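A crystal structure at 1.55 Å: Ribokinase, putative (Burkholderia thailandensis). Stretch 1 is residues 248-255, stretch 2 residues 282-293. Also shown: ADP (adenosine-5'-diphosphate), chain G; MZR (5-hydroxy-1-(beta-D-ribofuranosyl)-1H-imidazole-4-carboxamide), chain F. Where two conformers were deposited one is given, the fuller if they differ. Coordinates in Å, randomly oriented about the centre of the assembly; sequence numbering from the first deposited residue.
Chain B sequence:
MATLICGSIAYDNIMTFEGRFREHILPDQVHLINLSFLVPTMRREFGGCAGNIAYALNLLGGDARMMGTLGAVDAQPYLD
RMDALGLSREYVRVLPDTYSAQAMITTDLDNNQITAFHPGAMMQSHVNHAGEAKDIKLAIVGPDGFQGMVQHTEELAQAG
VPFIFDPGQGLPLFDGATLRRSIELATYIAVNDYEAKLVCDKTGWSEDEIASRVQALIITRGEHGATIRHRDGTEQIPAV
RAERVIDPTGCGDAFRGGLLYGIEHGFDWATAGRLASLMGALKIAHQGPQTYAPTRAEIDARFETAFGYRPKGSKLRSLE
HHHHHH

Stretch 1, residues 248-255: PTGCGDAF
Stretch 2, residues 282-293: LKIAHQGPQTYA

What fills the apolar centre of the contact? C251, in the first turn of the helix that runs from 251 through 255 and beyond, lies beside I284, with C251 SG 3.7 Å from I284 CB. C251 has chi1 at -79° (m), and I284 is t at both chi1 and chi2. That extended isoleucine carries its CD1 to within 4.0 Å of P248 CB, and P248 CA lies 3.8 Å from I284 CG1. The CA atoms of P248 and I284 are 5.0 Å apart. I284 and C251 also reach the nucleotide: I284 CD1 is 3.5 Å from ADP N6, and C251 CB is 3.5 Å from ADP O4'.

How does the packing continue along the helix? A254 points its CB toward stretch 2, 3.9 Å from K283 CB and 3.4 Å from Y292 OH. Y292, with chi1 at 76° (p) and chi2 at -59°, meets this methyl group obliquely, its CZ 4.1 Å from A254 CB. Within the helix, A254 N donates a hydrogen bond to G250 O at 3.0 Å and F255 N one to C251 O at 3.0 Å.

Why does G250 suit the closest passage of the backbones? A type II turn from P248 to C251, closed by C251 N to P248 O at 2.9 Å, places T249 at phi/psi -61/120 and G250 at 98/2, in the N-cap position. G250 and P289 have CA atoms 4.5 Å apart. An ideal CB on G250 would lie 2.6 Å from P289 CB, a clash, and its backbone angles by themselves call for glycine. The bare backbone also lets K283 pass: G250 C is 3.4 Å from K283 CD.

What forms the polar edge? K283 starts t at chi1, is off-well at chi2 (-121°), then turns p at chi3 and chi4, bending its aliphatic chain past the turn. Its NZ donates a 2.9 Å hydrogen bond to G288 O, with weak ones to T249 O at 3.1 Å and H286 O at 3.3 Å. The amino group thus bridges carbonyls of both stretches, though its bond across to T249 O is weak. T249 O also receives a CA-H...O contact from P289 CA at 3.4 Å, with 132° at the hydrogen. One water completes the edge, donating to G250 O and to P289 O, each 2.8 Å from the water O. Past the turn, G252 N donates to ADP O3B at 2.8 Å, and MZR O5' donates to D253 OD2 at 2.7 Å.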

# COMPACT_ATOMS: atom_id res chain seq x y z
N PRO B 248 -1.62 -13.97 0.69
CA PRO B 248 -1.37 -14.29 2.12
C PRO B 248 -2.22 -13.50 3.11
O PRO B 248 -2.12 -13.79 4.33
CB PRO B 248 0.09 -13.93 2.35
CG PRO B 248 0.55 -13.24 1.14
CD PRO B 248 -0.47 -13.30 0.03
N THR B 249 -2.98 -12.51 2.67
CA THR B 249 -3.74 -11.68 3.59
C THR B 249 -4.73 -12.54 4.39
O THR B 249 -5.58 -13.20 3.81
CB THR B 249 -4.60 -10.64 2.85
OG1 THR B 249 -3.74 -9.90 2.01
CG2 THR B 249 -5.25 -9.66 3.84
N GLY B 250 -4.54 -12.52 5.72
CA GLY B 250 -5.46 -13.23 6.60
C GLY B 250 -4.89 -14.58 6.98
O GLY B 250 -5.58 -15.33 7.65
N CYS B 251 -3.68 -14.94 6.54
CA CYS B 251 -3.16 -16.30 6.94
C CYS B 251 -3.05 -16.43 8.45
O CYS B 251 -3.45 -17.49 9.00
CB CYS B 251 -1.80 -16.56 6.35
SG CYS B 251 -1.86 -17.07 4.62
N GLY B 252 -2.57 -15.38 9.14
CA GLY B 252 -2.43 -15.45 10.60
C GLY B 252 -3.83 -15.58 11.23
O GLY B 252 -3.98 -16.24 12.26
N ASP B 253 -4.84 -14.92 10.68
CA ASP B 253 -6.17 -15.01 11.27
C ASP B 253 -6.77 -16.40 11.09
O ASP B 253 -7.45 -16.92 12.01
CB ASP B 253 -7.07 -13.96 10.61
CG ASP B 253 -6.74 -12.54 11.07
OD1 ASP B 253 -6.12 -12.37 12.13
OD2 ASP B 253 -7.06 -11.60 10.33
N ALA B 254 -6.54 -17.02 9.92
CA ALA B 254 -7.00 -18.39 9.70
C ALA B 254 -6.32 -19.29 10.74
O ALA B 254 -6.96 -20.17 11.35
CB ALA B 254 -6.70 -18.85 8.27
N PHE B 255 -5.02 -19.12 10.90
CA PHE B 255 -4.22 -19.84 11.91
C PHE B 255 -4.83 -19.66 13.29
O PHE B 255 -5.04 -20.63 14.03
CB PHE B 255 -2.76 -19.33 11.81
CG PHE B 255 -1.79 -20.01 12.74
CD1 PHE B 255 -0.87 -20.98 12.26
CD2 PHE B 255 -1.74 -19.65 14.09
CE1 PHE B 255 0.05 -21.58 13.18
CE2 PHE B 255 -0.82 -20.22 14.96
CZ PHE B 255 0.05 -21.21 14.50
N LEU B 282 -4.65 -23.51 3.78
CA LEU B 282 -5.86 -23.57 2.95
C LEU B 282 -6.29 -22.17 2.52
O LEU B 282 -6.75 -21.95 1.41
CB LEU B 282 -7.00 -24.25 3.69
CG LEU B 282 -6.65 -25.66 4.14
CD1 LEU B 282 -7.74 -26.19 5.05
CD2 LEU B 282 -6.56 -26.53 2.85
N LYS B 283 -6.08 -21.21 3.41
CA LYS B 283 -6.42 -19.83 3.13
C LYS B 283 -5.59 -19.24 1.99
O LYS B 283 -6.14 -18.55 1.13
CB LYS B 283 -6.30 -18.95 4.41
CG LYS B 283 -7.01 -17.60 4.23
CD LYS B 283 -6.16 -16.40 4.40
CE LYS B 283 -5.24 -16.22 3.18
NZ LYS B 283 -5.94 -15.67 1.94
N ILE B 284 -4.29 -19.51 1.97
CA ILE B 284 -3.40 -18.78 1.02
C ILE B 284 -3.65 -19.17 -0.43
O ILE B 284 -3.26 -18.42 -1.35
CB ILE B 284 -1.93 -18.95 1.44
CG1 ILE B 284 -1.05 -17.83 0.82
CG2 ILE B 284 -1.44 -20.39 1.06
CD1 ILE B 284 0.36 -17.84 1.41
N ALA B 285 -4.38 -20.27 -0.62
CA ALA B 285 -4.71 -20.76 -1.96
C ALA B 285 -5.84 -19.98 -2.65
O ALA B 285 -6.21 -20.30 -3.80
CB ALA B 285 -5.01 -22.26 -1.94
N HIS B 286 -6.39 -18.95 -1.98
CA HIS B 286 -7.51 -18.21 -2.53
C HIS B 286 -7.36 -16.74 -2.21
O HIS B 286 -6.69 -16.37 -1.24
CB HIS B 286 -8.85 -18.76 -2.01
CG HIS B 286 -9.02 -20.22 -2.25
ND1 HIS B 286 -9.60 -20.73 -3.39
CD2 HIS B 286 -8.62 -21.28 -1.51
CE1 HIS B 286 -9.55 -22.05 -3.34
NE2 HIS B 286 -8.99 -22.41 -2.20
N GLN B 287 -7.99 -15.90 -3.02
CA GLN B 287 -7.86 -14.45 -2.94
C GLN B 287 -8.82 -13.95 -1.90
O GLN B 287 -10.02 -14.22 -2.03
CB GLN B 287 -8.30 -13.87 -4.31
CG GLN B 287 -8.31 -12.37 -4.37
CD GLN B 287 -6.98 -11.80 -4.05
OE1 GLN B 287 -5.94 -12.34 -4.48
NE2 GLN B 287 -6.96 -10.71 -3.27
N GLY B 288 -8.34 -13.18 -0.92
CA GLY B 288 -9.24 -12.63 0.09
C GLY B 288 -8.96 -13.41 1.37
O GLY B 288 -8.56 -14.58 1.31
N PRO B 289 -9.22 -12.81 2.53
CA PRO B 289 -9.01 -13.56 3.79
C PRO B 289 -10.07 -14.63 4.04
O PRO B 289 -9.78 -15.52 4.86
CB PRO B 289 -9.05 -12.47 4.87
CG PRO B 289 -9.65 -11.28 4.21
CD PRO B 289 -9.45 -11.36 2.75
N GLN B 290 -11.25 -14.58 3.39
CA GLN B 290 -12.33 -15.52 3.74
C GLN B 290 -12.93 -16.25 2.54
O GLN B 290 -14.01 -16.82 2.64
CB GLN B 290 -13.45 -14.80 4.50
CG GLN B 290 -13.04 -14.10 5.81
CD GLN B 290 -14.20 -13.27 6.37
OE1 GLN B 290 -15.40 -13.64 6.17
NE2 GLN B 290 -13.89 -12.24 7.14
N THR B 291 -12.24 -16.32 1.41
CA THR B 291 -12.90 -16.98 0.28
C THR B 291 -12.66 -18.49 0.23
O THR B 291 -13.50 -19.21 -0.34
CB THR B 291 -12.64 -16.30 -1.05
OG1 THR B 291 -11.28 -16.54 -1.44
CG2 THR B 291 -12.88 -14.82 -0.90
N TYR B 292 -11.57 -18.96 0.83
CA TYR B 292 -11.41 -20.40 1.04
C TYR B 292 -12.62 -20.97 1.76
O TYR B 292 -13.13 -20.38 2.71
CB TYR B 292 -10.09 -20.74 1.75
CG TYR B 292 -10.02 -20.47 3.25
CD1 TYR B 292 -10.24 -19.18 3.78
CD2 TYR B 292 -9.76 -21.51 4.14
CE1 TYR B 292 -10.16 -18.98 5.16
CE2 TYR B 292 -9.68 -21.32 5.51
CZ TYR B 292 -9.91 -20.02 6.00
OH TYR B 292 -9.86 -19.85 7.36
N ALA B 293 -13.16 -22.07 1.24
CA ALA B 293 -14.35 -22.63 1.84
C ALA B 293 -14.28 -24.17 1.87
O ALA B 293 -15.20 -24.86 1.33
CB ALA B 293 -15.61 -22.14 1.06
PB ADP G . 0.34 -13.18 9.34
O1B ADP G . 1.51 -12.24 9.05
O2B ADP G . -0.19 -12.90 10.71
O3B ADP G . -0.76 -13.35 8.36
PA ADP G . 2.09 -15.55 8.76
O1A ADP G . 2.51 -14.93 7.42
O2A ADP G . 3.13 -15.86 9.79
O3A ADP G . 1.04 -14.67 9.55
O5' ADP G . 1.28 -16.81 8.29
C5' ADP G . 0.57 -17.52 9.30
C4' ADP G . 0.55 -19.02 9.07
O4' ADP G . -0.09 -19.30 7.81
C3' ADP G . 1.95 -19.67 8.97
O3' ADP G . 2.50 -19.94 10.27
C2' ADP G . 1.65 -20.85 8.09
O2' ADP G . 1.13 -21.94 8.89
C1' ADP G . 0.57 -20.38 7.16
N9 ADP G . 1.20 -19.83 5.93
C8 ADP G . 1.58 -18.54 5.64
N7 ADP G . 2.18 -18.49 4.40
C5 ADP G . 2.24 -19.73 3.95
C6 ADP G . 2.77 -20.37 2.75
N6 ADP G . 3.36 -19.58 1.81
N1 ADP G . 2.65 -21.68 2.62
C2 ADP G . 2.06 -22.46 3.57
N3 ADP G . 1.54 -21.93 4.68
C4 ADP G . 1.61 -20.62 4.93
N1 MZR F . -6.50 -2.50 13.02
O3 MZR F . -7.64 -4.68 11.71
C4 MZR F . -6.66 -4.32 10.77
C5 MZR F . -5.72 -3.23 10.91
C6 MZR F . -5.65 -2.29 12.03
O6 MZR F . -4.79 -1.38 11.93
N7 MZR F . -5.00 -3.29 9.75
C8 MZR F . -5.46 -4.33 9.02
N9 MZR F . -6.49 -4.98 9.63
C1' MZR F . -7.20 -6.17 9.15
C2' MZR F . -7.66 -6.18 7.71
O2' MZR F . -9.01 -5.71 7.72
C3' MZR F . -7.45 -7.66 7.30
O3' MZR F . -8.62 -8.39 6.92
C4' MZR F . -6.80 -8.30 8.50
O4' MZR F . -6.22 -7.21 9.18
C5' MZR F . -5.74 -9.29 8.08
O5' MZR F . -5.21 -9.86 9.31
O HOH W 1 -8.40 -15.35 7.25